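Local coordinates for hypothetical protein VPA1032 (Vibrio parahaemolyticus, PDB 1ZBP) that is of unknown function but belongs to the ImpE family, which may point to a role associated with type VI secretion, at residues Q118-A123 / D231-L236; Q125-R130 / D144-D149; K82-G87 / S106-M111; D149-G154 / Y210-S215. One frame throughout, in Å; residues are numbered along the deposited sequence.

Contact 1 (Q118-A123 / D231-L236); sequences QVSELA and DKEVYL
Ser120, on the flank of a helix turn, meets the aliphatic root of Lys232, and Val234, two residues further on, fits against the same turn. The closest approach is Ser120 CB to Lys232 CG at 3.3 Å, a tight contact of methylenes; Ser120 OG, anti to the backbone N (chi1 -178°), lies equally near that CG. In Lys232, CG sits beside the backbone N and anti to the carbonyl carbon, and the chain then bends at chi2 (76°). Its NZ forms a salt bridge with the neighbouring Asp231 OD1, 2.8 Å away and nearly in line with the C-O bond, and has a weaker, long ion pair with Glu117 on the same helix as Ser120. Val234 turns CG2, the branch beside its backbone N, onto the helix: it lies 4.0 Å from Ser120 CA, 4.1 Å from Ala123 CB and 4.4 Å from Val119 CG2. Glu233 has CG between its backbone N and carbonyl carbon, and the chain folds back until OE2 lies 4.1 Å from Ser120 O. That carboxylate oxygen is buried by the contact without a partner in the model. No hydrogen bond crosses. The contact is that of a beta-hairpin loop on a helix: the loop between the paired antiparallel strands 224-228 and 235-239 packs on one flank of helix 116-129, in a predicted coiled-coil region.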
loop_
_atom_site.group_PDB
_atom_site.type_symbol
_atom_site.label_atom_id
_atom_site.label_comp_id
_atom_site.label_asym_id
_atom_site.label_seq_id
_atom_site.Cartn_x
_atom_site.Cartn_y
_atom_site.Cartn_z
ATOM N N GLN A 118 24.469 4.564 5.226
ATOM C CA GLN A 118 24.191 4.559 3.796
ATOM C C GLN A 118 22.712 4.908 3.560
ATOM O O GLN A 118 22.365 5.495 2.532
ATOM C CB GLN A 118 24.515 3.185 3.205
ATOM C CG GLN A 118 24.507 3.139 1.682
ATOM C CD GLN A 118 24.678 1.729 1.138
ATOM O OE1 GLN A 118 24.543 1.492 -0.067
ATOM N NE2 GLN A 118 24.983 0.787 2.023
ATOM N N VAL A 119 21.850 4.556 4.515
ATOM C CA VAL A 119 20.429 4.858 4.397
ATOM C C VAL A 119 20.246 6.372 4.487
ATOM O O VAL A 119 19.415 6.956 3.787
ATOM C CB VAL A 119 19.590 4.172 5.517
ATOM C CG1 VAL A 119 19.908 2.689 5.579
ATOM C CG2 VAL A 119 19.848 4.829 6.856
ATOM N N SER A 120 21.043 6.998 5.349
ATOM C CA SER A 120 21.007 8.443 5.551
ATOM C C SER A 120 21.499 9.143 4.297
ATOM O O SER A 120 21.020 10.221 3.955
ATOM C CB SER A 120 21.903 8.833 6.731
ATOM O OG SER A 120 21.861 10.227 6.985
ATOM N N GLU A 121 22.461 8.527 3.615
ATOM C CA GLU A 121 23.023 9.092 2.391
ATOM C C GLU A 121 22.112 8.849 1.199
ATOM O O GLU A 121 21.930 9.731 0.360
ATOM C CB GLU A 121 24.400 8.481 2.110
ATOM C CG GLU A 121 25.540 9.052 2.942
ATOM C CD GLU A 121 26.115 10.336 2.363
ATOM O OE1 GLU A 121 25.373 11.346 2.285
ATOM O OE2 GLU A 121 27.314 10.330 1.984
ATOM N N LEU A 122 21.553 7.644 1.127
ATOM C CA LEU A 122 20.660 7.270 0.034
ATOM C C LEU A 122 19.360 8.060 0.082
ATOM O O LEU A 122 18.844 8.484 -0.944
ATOM C CB LEU A 122 20.362 5.774 0.087
ATOM C CG LEU A 122 21.516 4.898 -0.385
ATOM C CD1 LEU A 122 21.231 3.440 -0.059
ATOM C CD2 LEU A 122 21.701 5.096 -1.877
ATOM N N ALA A 123 18.845 8.264 1.287
ATOM C CA ALA A 123 17.611 9.008 1.453
ATOM C C ALA A 123 17.767 10.416 0.879
ATOM O O ALA A 123 16.937 10.864 0.086
ATOM C CB ALA A 123 17.232 9.071 2.924
ATOM N N ASP A 231 19.931 7.904 14.424
ATOM C CA ASP A 231 20.064 9.289 14.837
ATOM C C ASP A 231 19.987 10.198 13.618
ATOM O O ASP A 231 20.209 11.408 13.718
ATOM C CB ASP A 231 21.396 9.507 15.572
ATOM C CG ASP A 231 22.546 8.720 14.955
ATOM O OD1 ASP A 231 22.578 8.571 13.715
ATOM O OD2 ASP A 231 23.430 8.266 15.712
ATOM N N LYS A 232 19.668 9.609 12.468
ATOM C CA LYS A 232 19.556 10.377 11.234
ATOM C C LYS A 232 18.184 11.018 11.117
ATOM O O LYS A 232 17.370 10.942 12.040
ATOM C CB LYS A 232 19.792 9.482 10.011
ATOM C CG LYS A 232 21.175 8.879 9.918
ATOM C CD LYS A 232 21.353 7.734 10.890
ATOM C CE LYS A 232 22.775 7.207 10.822
ATOM N NZ LYS A 232 23.763 8.286 11.146
ATOM N N GLU A 233 17.937 11.656 9.977
ATOM C CA GLU A 233 16.650 12.289 9.711
ATOM C C GLU A 233 15.769 11.380 8.844
ATOM O O GLU A 233 14.945 11.851 8.070
ATOM C CB GLU A 233 16.846 13.657 9.033
ATOM C CG GLU A 233 17.823 13.684 7.848
ATOM C CD GLU A 233 17.345 12.903 6.628
ATOM O OE1 GLU A 233 16.270 13.237 6.081
ATOM O OE2 GLU A 233 18.057 11.965 6.207
ATOM N N VAL A 234 15.951 10.073 8.987
ATOM C CA VAL A 234 15.173 9.092 8.236
ATOM C C VAL A 234 14.053 8.552 9.131
ATOM O O VAL A 234 14.311 7.856 10.118
ATOM C CB VAL A 234 16.060 7.910 7.779
ATOM C CG1 VAL A 234 15.254 6.938 6.942
ATOM C CG2 VAL A 234 17.249 8.435 6.994
ATOM N N TYR A 235 12.811 8.880 8.787
ATOM C CA TYR A 235 11.648 8.434 9.553
ATOM C C TYR A 235 10.745 7.518 8.720
ATOM O O TYR A 235 10.273 7.902 7.651
ATOM C CB TYR A 235 10.851 9.653 10.025
ATOM C CG TYR A 235 11.637 10.583 10.915
ATOM C CD1 TYR A 235 11.732 10.353 12.290
ATOM C CD2 TYR A 235 12.329 11.675 10.382
ATOM C CE1 TYR A 235 12.503 11.186 13.108
ATOM C CE2 TYR A 235 13.097 12.512 11.192
ATOM C CZ TYR A 235 13.183 12.265 12.547
ATOM O OH TYR A 235 13.946 13.089 13.348
ATOM N N LEU A 236 10.515 6.300 9.202
ATOM C CA LEU A 236 9.652 5.363 8.491
ATOM C C LEU A 236 8.257 5.507 9.067
ATOM O O LEU A 236 8.079 6.163 10.073
ATOM C CB LEU A 236 10.137 3.928 8.661
ATOM C CG LEU A 236 11.508 3.611 8.081
ATOM C CD1 LEU A 236 11.722 2.101 8.147
ATOM C CD2 LEU A 236 11.612 4.097 6.641
#

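Contact 2 (Q125-R130 / D144-D149); sequences QIEELR and DVRDID
The backbones of Arg130, just past the end of helix 116-129, and Arg146, on strand 140-147, stay apart, with 9.3 Å between their CA atoms, so long side chains bridge the gap. Arg130 meets Asp144 tip to tip in an end-on, two-pronged salt bridge: NH1 donates to Asp144 OD1 at 3.2 Å and NH2 to Asp144 OD2 at 3.0 Å. Both bonds are nearly straight and use syn lone pairs, and the guanidinium and carboxylate planes lie only 14° apart. The third donor, Arg130 NE, goes to Glu127 OE2 at 2.9 Å, again close to the guanidinium plane. CG of Arg146 covers one face of this group toward its rim, 3.3 Å from Arg130 NE. CG of Arg146 is anti to its backbone N (chi1 -162°), and bends further along the chain leave its own guanidinium inclined by 11° to that of Arg130, with Glu127 OE2 above one face. Held by acids on two edges, Arg130 is fixed in rotation. The two arginine NE atoms are nevertheless 4.2 Å apart, and Arg146 NE is buried without a partner in the model; the nearby Glu127 carboxylate probably offsets part of this like-charge repulsion.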
loop_
_atom_site.group_PDB
_atom_site.type_symbol
_atom_site.label_atom_id
_atom_site.label_comp_id
_atom_site.label_asym_id
_atom_site.label_seq_id
_atom_site.Cartn_x
_atom_site.Cartn_y
_atom_site.Cartn_z
ATOM N N GLN A 125 19.982 11.542 -1.285
ATOM C CA GLN A 125 20.232 11.495 -2.732
ATOM C C GLN A 125 18.917 11.327 -3.512
ATOM O O GLN A 125 18.680 12.013 -4.509
ATOM C CB GLN A 125 21.195 10.339 -3.073
ATOM C CG GLN A 125 22.587 10.465 -2.443
ATOM C CD GLN A 125 23.542 9.332 -2.829
ATOM O OE1 GLN A 125 23.276 8.153 -2.568
ATOM N NE2 GLN A 125 24.668 9.693 -3.439
ATOM N N ILE A 126 18.070 10.411 -3.046
ATOM C CA ILE A 126 16.778 10.148 -3.673
ATOM C C ILE A 126 15.917 11.418 -3.623
ATOM O O ILE A 126 15.326 11.813 -4.629
ATOM C CB ILE A 126 16.074 8.966 -2.955
ATOM C CG1 ILE A 126 16.916 7.699 -3.145
ATOM C CG2 ILE A 126 14.671 8.756 -3.501
ATOM C CD1 ILE A 126 16.538 6.557 -2.239
ATOM N N GLU A 127 15.867 12.061 -2.457
ATOM C CA GLU A 127 15.099 13.293 -2.284
ATOM C C GLU A 127 15.638 14.433 -3.140
ATOM O O GLU A 127 14.892 15.317 -3.557
ATOM C CB GLU A 127 15.121 13.737 -0.825
ATOM C CG GLU A 127 14.721 15.199 -0.630
ATOM C CD GLU A 127 13.308 15.496 -1.091
ATOM O OE1 GLU A 127 12.923 16.689 -1.084
ATOM O OE2 GLU A 127 12.575 14.541 -1.448
ATOM N N GLU A 128 16.944 14.415 -3.374
ATOM C CA GLU A 128 17.611 15.429 -4.185
ATOM C C GLU A 128 17.176 15.275 -5.642
ATOM O O GLU A 128 17.004 16.256 -6.362
ATOM C CB GLU A 128 19.129 15.254 -4.080
ATOM C CG GLU A 128 19.919 16.351 -4.759
ATOM C CD GLU A 128 19.699 17.696 -4.102
ATOM O OE1 GLU A 128 20.239 17.910 -2.991
ATOM O OE2 GLU A 128 18.971 18.529 -4.694
ATOM N N LEU A 129 17.000 14.027 -6.063
ATOM C CA LEU A 129 16.592 13.723 -7.423
ATOM C C LEU A 129 15.080 13.827 -7.621
ATOM O O LEU A 129 14.605 13.900 -8.759
ATOM C CB LEU A 129 17.065 12.319 -7.809
ATOM C CG LEU A 129 18.575 12.163 -7.977
ATOM C CD1 LEU A 129 18.941 10.693 -8.145
ATOM C CD2 LEU A 129 19.025 12.982 -9.178
ATOM N N ARG A 130 14.327 13.835 -6.521
ATOM C CA ARG A 130 12.866 13.920 -6.595
ATOM C C ARG A 130 12.422 15.161 -7.361
ATOM O O ARG A 130 12.750 16.289 -6.998
ATOM C CB ARG A 130 12.232 13.927 -5.186
ATOM C CG ARG A 130 10.692 13.871 -5.185
ATOM C CD ARG A 130 10.084 13.684 -3.782
ATOM N NE ARG A 130 10.168 14.884 -2.949
ATOM C CZ ARG A 130 9.465 15.992 -3.158
ATOM N NH1 ARG A 130 8.607 16.061 -4.172
ATOM N NH2 ARG A 130 9.636 17.043 -2.375
ATOM N N ASP A 144 3.485 21.372 -4.137
ATOM C CA ASP A 144 4.257 20.143 -4.041
ATOM C C ASP A 144 3.573 19.078 -3.185
ATOM O O ASP A 144 2.840 19.391 -2.249
ATOM C CB ASP A 144 5.649 20.467 -3.500
ATOM C CG ASP A 144 6.610 19.292 -3.589
ATOM O OD1 ASP A 144 6.405 18.420 -4.460
ATOM O OD2 ASP A 144 7.583 19.255 -2.806
ATOM N N VAL A 145 3.842 17.817 -3.519
ATOM C CA VAL A 145 3.260 16.670 -2.837
ATOM C C VAL A 145 4.269 15.525 -2.679
ATOM O O VAL A 145 4.988 15.157 -3.618
ATOM C CB VAL A 145 2.025 16.154 -3.620
ATOM C CG1 VAL A 145 1.565 14.824 -3.073
ATOM C CG2 VAL A 145 0.892 17.177 -3.505
ATOM N N ARG A 146 4.305 14.943 -1.488
ATOM C CA ARG A 146 5.218 13.849 -1.235
ATOM C C ARG A 146 4.776 13.066 -0.004
ATOM O O ARG A 146 4.124 13.621 0.871
ATOM C CB ARG A 146 6.607 14.434 -1.042
ATOM C CG ARG A 146 7.711 13.441 -1.191
ATOM C CD ARG A 146 8.229 13.002 0.165
ATOM N NE ARG A 146 8.748 14.111 0.945
ATOM C CZ ARG A 146 9.704 13.971 1.855
ATOM N NH1 ARG A 146 10.233 12.770 2.081
ATOM N NH2 ARG A 146 10.131 15.031 2.546
ATOM N N ASP A 147 5.111 11.783 0.068
ATOM C CA ASP A 147 4.740 10.982 1.243
ATOM C C ASP A 147 5.694 11.372 2.386
ATOM O O ASP A 147 6.884 11.574 2.154
ATOM C CB ASP A 147 4.880 9.487 0.939
ATOM C CG ASP A 147 4.228 8.601 1.994
ATOM O OD1 ASP A 147 4.505 8.779 3.199
ATOM O OD2 ASP A 147 3.434 7.715 1.615
ATOM N N ILE A 148 5.179 11.491 3.608
ATOM C CA ILE A 148 6.023 11.873 4.744
ATOM C C ILE A 148 7.116 10.827 4.985
ATOM O O ILE A 148 8.265 11.171 5.280
ATOM C CB ILE A 148 5.180 12.083 6.034
ATOM C CG1 ILE A 148 4.311 13.340 5.885
ATOM C CG2 ILE A 148 6.107 12.230 7.259
ATOM C CD1 ILE A 148 3.344 13.569 7.056
ATOM N N ASP A 149 6.736 9.559 4.853
ATOM C CA ASP A 149 7.623 8.400 4.983
ATOM C C ASP A 149 8.886 8.642 4.146
ATOM O O ASP A 149 8.793 9.138 3.019
ATOM C CB ASP A 149 6.892 7.172 4.436
ATOM C CG ASP A 149 7.630 5.877 4.696
ATOM O OD1 ASP A 149 7.497 5.320 5.805
ATOM O OD2 ASP A 149 8.348 5.422 3.788
#

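Contact 3 (K82-G87 / S106-M111); sequences KDFAQG and SFNLSM
Asn108 pushes its side chain against the C-terminal end of helix 65-84, where it meets Phe84, the last helical residue, and Ala85, the first beyond it. Its CB lies 3.3 Å from Ala85 O, while ND2 comes within 3.3 Å of both Phe84 O and Phe84 CE1. The amide does not form a hydrogen bond with that carbonyl, because the angle is poor; it approaches the ring obliquely, with the two planes 79° apart and the side chains crossing at about a right angle. With CG anti to the carbonyl carbon and beside the backbone N (chi1 -73°), Asn108 projects from its helix into the crook formed by these residues. One residue on, Leu109 lays CG against a backbone carbonyl, 3.5 Å from Gln86 O, a van der Waals touch at the exposed border. In the second shell, Phe84 is also packed on Val105 and Thr90, Arg151 NE lies close to Asn108 OD1, and the turn after the helix is closed by Gly87 N donating to Asp83 O at 3.0 Å. Within helix 98-113, Ser110 OG and Ser110 N reach Ser106 O from opposite faces of the carbonyl, on the turn that carries Asn108. One flank of this helix thus packs against the end of helix 65-84, while Ser106, Phe107 and Ser110 rest on Leu122, Ala123 and Val119 of helix 116-129; between helices 65-84 and 98-113 the chain passes through the short strand 91-92.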
loop_
_atom_site.group_PDB
_atom_site.type_symbol
_atom_site.label_atom_id
_atom_site.label_comp_id
_atom_site.label_asym_id
_atom_site.label_seq_id
_atom_site.Cartn_x
_atom_site.Cartn_y
_atom_site.Cartn_z
ATOM N N LYS A 82 6.220 -6.800 0.419
ATOM C CA LYS A 82 6.808 -7.123 1.710
ATOM C C LYS A 82 8.234 -7.592 1.461
ATOM O O LYS A 82 9.123 -7.371 2.280
ATOM C CB LYS A 82 6.013 -8.218 2.422
ATOM C CG LYS A 82 6.392 -8.374 3.883
ATOM C CD LYS A 82 5.423 -9.282 4.631
ATOM C CE LYS A 82 5.854 -10.734 4.579
ATOM N NZ LYS A 82 4.944 -11.577 5.404
ATOM N N ASP A 83 8.462 -8.225 0.314
ATOM C CA ASP A 83 9.806 -8.686 0.001
ATOM C C ASP A 83 10.686 -7.545 -0.485
ATOM O O ASP A 83 11.873 -7.481 -0.154
ATOM C CB ASP A 83 9.770 -9.817 -1.029
ATOM C CG ASP A 83 9.120 -11.073 -0.480
ATOM O OD1 ASP A 83 9.344 -11.372 0.710
ATOM O OD2 ASP A 83 8.404 -11.764 -1.234
ATOM N N PHE A 84 10.109 -6.636 -1.259
ATOM C CA PHE A 84 10.877 -5.509 -1.752
ATOM C C PHE A 84 11.508 -4.725 -0.602
ATOM O O PHE A 84 12.507 -4.030 -0.784
ATOM C CB PHE A 84 9.994 -4.592 -2.598
ATOM C CG PHE A 84 10.670 -3.326 -3.007
ATOM C CD1 PHE A 84 10.496 -2.166 -2.265
ATOM C CD2 PHE A 84 11.526 -3.307 -4.100
ATOM C CE1 PHE A 84 11.166 -1.004 -2.606
ATOM C CE2 PHE A 84 12.202 -2.150 -4.450
ATOM C CZ PHE A 84 12.026 -0.993 -3.703
ATOM N N ALA A 85 10.931 -4.845 0.589
ATOM C CA ALA A 85 11.462 -4.148 1.757
ATOM C C ALA A 85 12.899 -4.610 2.054
ATOM O O ALA A 85 13.477 -4.234 3.073
ATOM C CB ALA A 85 10.557 -4.398 2.971
ATOM N N GLN A 86 13.453 -5.421 1.148
ATOM C CA GLN A 86 14.814 -5.943 1.232
ATOM C C GLN A 86 15.374 -6.273 -0.166
ATOM O O GLN A 86 16.331 -5.643 -0.619
ATOM C CB GLN A 86 14.865 -7.189 2.123
ATOM C CG GLN A 86 14.578 -6.913 3.605
ATOM C CD GLN A 86 13.180 -7.350 4.038
ATOM O OE1 GLN A 86 12.227 -7.252 3.267
ATOM N NE2 GLN A 86 13.053 -7.814 5.287
ATOM N N GLY A 87 14.773 -7.246 -0.854
ATOM C CA GLY A 87 15.242 -7.629 -2.181
ATOM C C GLY A 87 14.429 -7.083 -3.346
ATOM O O GLY A 87 13.324 -6.585 -3.159
ATOM N N SER A 106 18.901 -0.449 -2.782
ATOM C CA SER A 106 20.041 -0.391 -1.860
ATOM C C SER A 106 19.625 0.229 -0.526
ATOM O O SER A 106 20.227 -0.067 0.518
ATOM C CB SER A 106 21.204 0.420 -2.458
ATOM O OG SER A 106 21.877 -0.284 -3.501
ATOM N N PHE A 107 18.602 1.092 -0.567
ATOM C CA PHE A 107 18.073 1.746 0.635
ATOM C C PHE A 107 17.543 0.659 1.570
ATOM O O PHE A 107 17.866 0.646 2.761
ATOM C CB PHE A 107 16.945 2.729 0.265
ATOM C CG PHE A 107 16.291 3.406 1.454
ATOM C CD1 PHE A 107 15.403 2.713 2.277
ATOM C CD2 PHE A 107 16.567 4.739 1.752
ATOM C CE1 PHE A 107 14.798 3.333 3.381
ATOM C CE2 PHE A 107 15.969 5.364 2.851
ATOM C CZ PHE A 107 15.082 4.660 3.669
ATOM N N ASN A 108 16.748 -0.266 1.034
ATOM C CA ASN A 108 16.209 -1.353 1.854
ATOM C C ASN A 108 17.294 -2.352 2.231
ATOM O O ASN A 108 17.300 -2.875 3.345
ATOM C CB ASN A 108 15.070 -2.067 1.129
ATOM C CG ASN A 108 13.809 -1.231 1.073
ATOM O OD1 ASN A 108 13.249 -0.858 2.108
ATOM N ND2 ASN A 108 13.351 -0.936 -0.136
ATOM N N LEU A 109 18.211 -2.616 1.303
ATOM C CA LEU A 109 19.307 -3.549 1.565
ATOM C C LEU A 109 20.142 -3.055 2.741
ATOM O O LEU A 109 20.685 -3.855 3.496
ATOM C CB LEU A 109 20.187 -3.707 0.319
ATOM C CG LEU A 109 19.667 -4.727 -0.693
ATOM C CD1 LEU A 109 20.475 -4.680 -1.983
ATOM C CD2 LEU A 109 19.740 -6.111 -0.059
ATOM N N SER A 110 20.238 -1.734 2.890
ATOM C CA SER A 110 20.985 -1.137 3.990
ATOM C C SER A 110 20.136 -1.099 5.258
ATOM O O SER A 110 20.666 -1.182 6.364
ATOM C CB SER A 110 21.426 0.289 3.646
ATOM O OG SER A 110 22.430 0.310 2.652
HETATM N N MSE A 111 18.822 -0.950 5.106
HETATM C CA MSE A 111 17.936 -0.919 6.268
HETATM C C MSE A 111 18.050 -2.241 7.010
HETATM O O MSE A 111 18.046 -2.279 8.240
HETATM C CB MSE A 111 16.481 -0.693 5.845
HETATM C CG MSE A 111 16.055 0.772 5.791
HETATM SE SE MSE A 111 16.023 1.605 7.550
HETATM C CE MSE A 111 14.728 0.440 8.395
#

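Contact 4 (D149-G154 / Y210-S215); sequences DDRLGG and YVDSES
An Asx turn and Asx motif begun by Asp149 pack against a type I beta turn running from Tyr210 to Ser213, joining two loops of the ImpE region of the chain. Asp149 OD2 accepts from Arg151 N at 2.8 Å, which approaches from above the carboxylate plane, and from Leu152 N at 2.9 Å, which meets the anti lone pair of OD2; the shared oxygen ties down the irregular helical turn after strand 140-147. A chi1 of -172° sets CG of Asp149 anti to the backbone N; OD1 lies above one face of the Tyr210 ring, toward its rim, with the carboxylate plane 21° from the ring. CB of Asp149 comes 3.4 Å from Tyr210 CE1. Leu152 CD2 reaches the edge of the same ring, 3.9 Å from CE1. The tyrosine hydroxyl is engaged elsewhere, in a hydrogen bond with Asp147, and Asp149 OD1 accepts a weak bond from Gly237 N. Arg151, its chain bent at chi2 and chi3, brings NH1 to within 3.1 Å of Val211 CG1, a tight contact at the edge of the guanidinium. Its NH2 forms a salt bridge with Asp212 OD2 at 3.0 Å, reaching the syn lone pair somewhat out of the guanidinium plane, and the two flat groups are inclined by 64°. Leu236 of strand 235-239 touches Asp149, Arg151 and Asp212 alike. Within the turn, the weak backbone bond from Ser213 N to Tyr210 O is supplemented by Ser213 OG, which donates to that same oxygen at 2.7 Å.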
loop_
_atom_site.group_PDB
_atom_site.type_symbol
_atom_site.label_atom_id
_atom_site.label_comp_id
_atom_site.label_asym_id
_atom_site.label_seq_id
_atom_site.Cartn_x
_atom_site.Cartn_y
_atom_site.Cartn_z
ATOM N N ASP A 149 6.736 9.559 4.853
ATOM C CA ASP A 149 7.623 8.400 4.983
ATOM C C ASP A 149 8.886 8.642 4.146
ATOM O O ASP A 149 8.793 9.138 3.019
ATOM C CB ASP A 149 6.892 7.172 4.436
ATOM C CG ASP A 149 7.630 5.877 4.696
ATOM O OD1 ASP A 149 7.497 5.320 5.805
ATOM O OD2 ASP A 149 8.348 5.422 3.788
ATOM N N ASP A 150 10.061 8.290 4.668
ATOM C CA ASP A 150 11.311 8.499 3.917
ATOM C C ASP A 150 11.659 7.380 2.946
ATOM O O ASP A 150 12.534 7.545 2.094
ATOM C CB ASP A 150 12.478 8.719 4.872
ATOM C CG ASP A 150 12.495 10.108 5.436
ATOM O OD1 ASP A 150 12.885 10.257 6.617
ATOM O OD2 ASP A 150 12.126 11.056 4.699
ATOM N N ARG A 151 10.982 6.244 3.077
ATOM C CA ARG A 151 11.214 5.121 2.178
ATOM C C ARG A 151 10.453 5.380 0.868
ATOM O O ARG A 151 11.012 5.260 -0.232
ATOM C CB ARG A 151 10.737 3.812 2.831
ATOM C CG ARG A 151 10.368 2.705 1.844
ATOM C CD ARG A 151 11.427 1.626 1.795
ATOM N NE ARG A 151 11.671 1.090 3.129
ATOM C CZ ARG A 151 10.744 0.499 3.865
ATOM N NH1 ARG A 151 9.522 0.365 3.382
ATOM N NH2 ARG A 151 11.022 0.075 5.089
ATOM N N LEU A 152 9.179 5.746 0.990
ATOM C CA LEU A 152 8.344 6.017 -0.182
ATOM C C LEU A 152 8.673 7.346 -0.864
ATOM O O LEU A 152 8.672 7.427 -2.089
ATOM C CB LEU A 152 6.861 5.974 0.218
ATOM C CG LEU A 152 6.100 4.659 -0.004
ATOM C CD1 LEU A 152 7.047 3.464 0.011
ATOM C CD2 LEU A 152 5.006 4.537 1.041
ATOM N N GLY A 153 8.948 8.377 -0.068
ATOM C CA GLY A 153 9.289 9.690 -0.602
ATOM C C GLY A 153 8.355 10.259 -1.654
ATOM O O GLY A 153 7.208 10.586 -1.364
ATOM N N GLY A 154 8.837 10.389 -2.883
ATOM C CA GLY A 154 7.983 10.923 -3.927
ATOM C C GLY A 154 7.337 9.816 -4.734
ATOM O O GLY A 154 7.086 9.986 -5.927
ATOM N N TYR A 210 1.363 1.721 5.757
ATOM C CA TYR A 210 2.783 1.497 5.507
ATOM C C TYR A 210 3.160 0.028 5.604
ATOM O O TYR A 210 2.497 -0.737 6.282
ATOM C CB TYR A 210 3.637 2.325 6.471
ATOM C CG TYR A 210 3.569 3.792 6.165
ATOM C CD1 TYR A 210 4.008 4.286 4.928
ATOM C CD2 TYR A 210 3.001 4.681 7.064
ATOM C CE1 TYR A 210 3.874 5.625 4.602
ATOM C CE2 TYR A 210 2.866 6.014 6.743
ATOM C CZ TYR A 210 3.301 6.478 5.518
ATOM O OH TYR A 210 3.171 7.812 5.232
ATOM N N VAL A 211 4.245 -0.352 4.934
ATOM C CA VAL A 211 4.695 -1.739 4.921
ATOM C C VAL A 211 5.197 -2.248 6.275
ATOM O O VAL A 211 5.070 -3.437 6.582
ATOM C CB VAL A 211 5.783 -1.958 3.817
ATOM C CG1 VAL A 211 7.103 -1.313 4.221
ATOM C CG2 VAL A 211 5.954 -3.438 3.541
ATOM N N ASP A 212 5.736 -1.354 7.094
ATOM C CA ASP A 212 6.236 -1.748 8.408
ATOM C C ASP A 212 5.175 -1.815 9.511
ATOM O O ASP A 212 5.467 -2.271 10.614
ATOM C CB ASP A 212 7.360 -0.808 8.857
ATOM C CG ASP A 212 8.639 -1.021 8.083
ATOM O OD1 ASP A 212 9.201 -2.139 8.151
ATOM O OD2 ASP A 212 9.093 -0.077 7.396
ATOM N N SER A 213 3.951 -1.378 9.232
ATOM C CA SER A 213 2.914 -1.405 10.262
ATOM C C SER A 213 2.871 -2.756 10.984
ATOM O O SER A 213 2.803 -3.813 10.346
ATOM C CB SER A 213 1.547 -1.031 9.665
ATOM O OG SER A 213 1.301 -1.694 8.454
ATOM N N GLU A 214 2.921 -2.703 12.318
ATOM C CA GLU A 214 2.947 -3.899 13.175
ATOM C C GLU A 214 1.738 -4.146 14.099
ATOM O O GLU A 214 1.212 -5.257 14.151
ATOM C CB GLU A 214 4.232 -3.879 14.021
ATOM C CG GLU A 214 4.323 -4.952 15.109
ATOM C CD GLU A 214 4.244 -6.364 14.560
ATOM O OE1 GLU A 214 3.131 -6.807 14.188
ATOM O OE2 GLU A 214 5.303 -7.032 14.488
ATOM N N SER A 215 1.308 -3.127 14.837
ATOM C CA SER A 215 0.188 -3.308 15.749
ATOM C C SER A 215 -1.076 -3.554 14.960
ATOM O O SER A 215 -1.106 -3.348 13.748
ATOM C CB SER A 215 0.003 -2.079 16.631
ATOM O OG SER A 215 -0.462 -0.979 15.881
#

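Contacts 1 and 2 both dock helix 116-129 onto the strand-rich part of the chain, but differently: contact 1 is partly buried and made by van der Waals contacts, whereas contact 2 lies at the surface and depends on charge pairs. Contacts 3 and 4 are partly buried like contact 1. Contact 3 joins helices rather than sheet, and has no hydrogen bond across it, as in contact 1. Contact 4, the one nearest the chain centre, mixes ring packing with one salt bridge. Asp149 is shared by contacts 2 and 4, and Tyr210 OH bonds to Asp147 between them. Asp150 OD1, taking Tyr235 N, ties contact 4 to contact 1, while Phe107 packs on Arg151 between contacts 3 and 4.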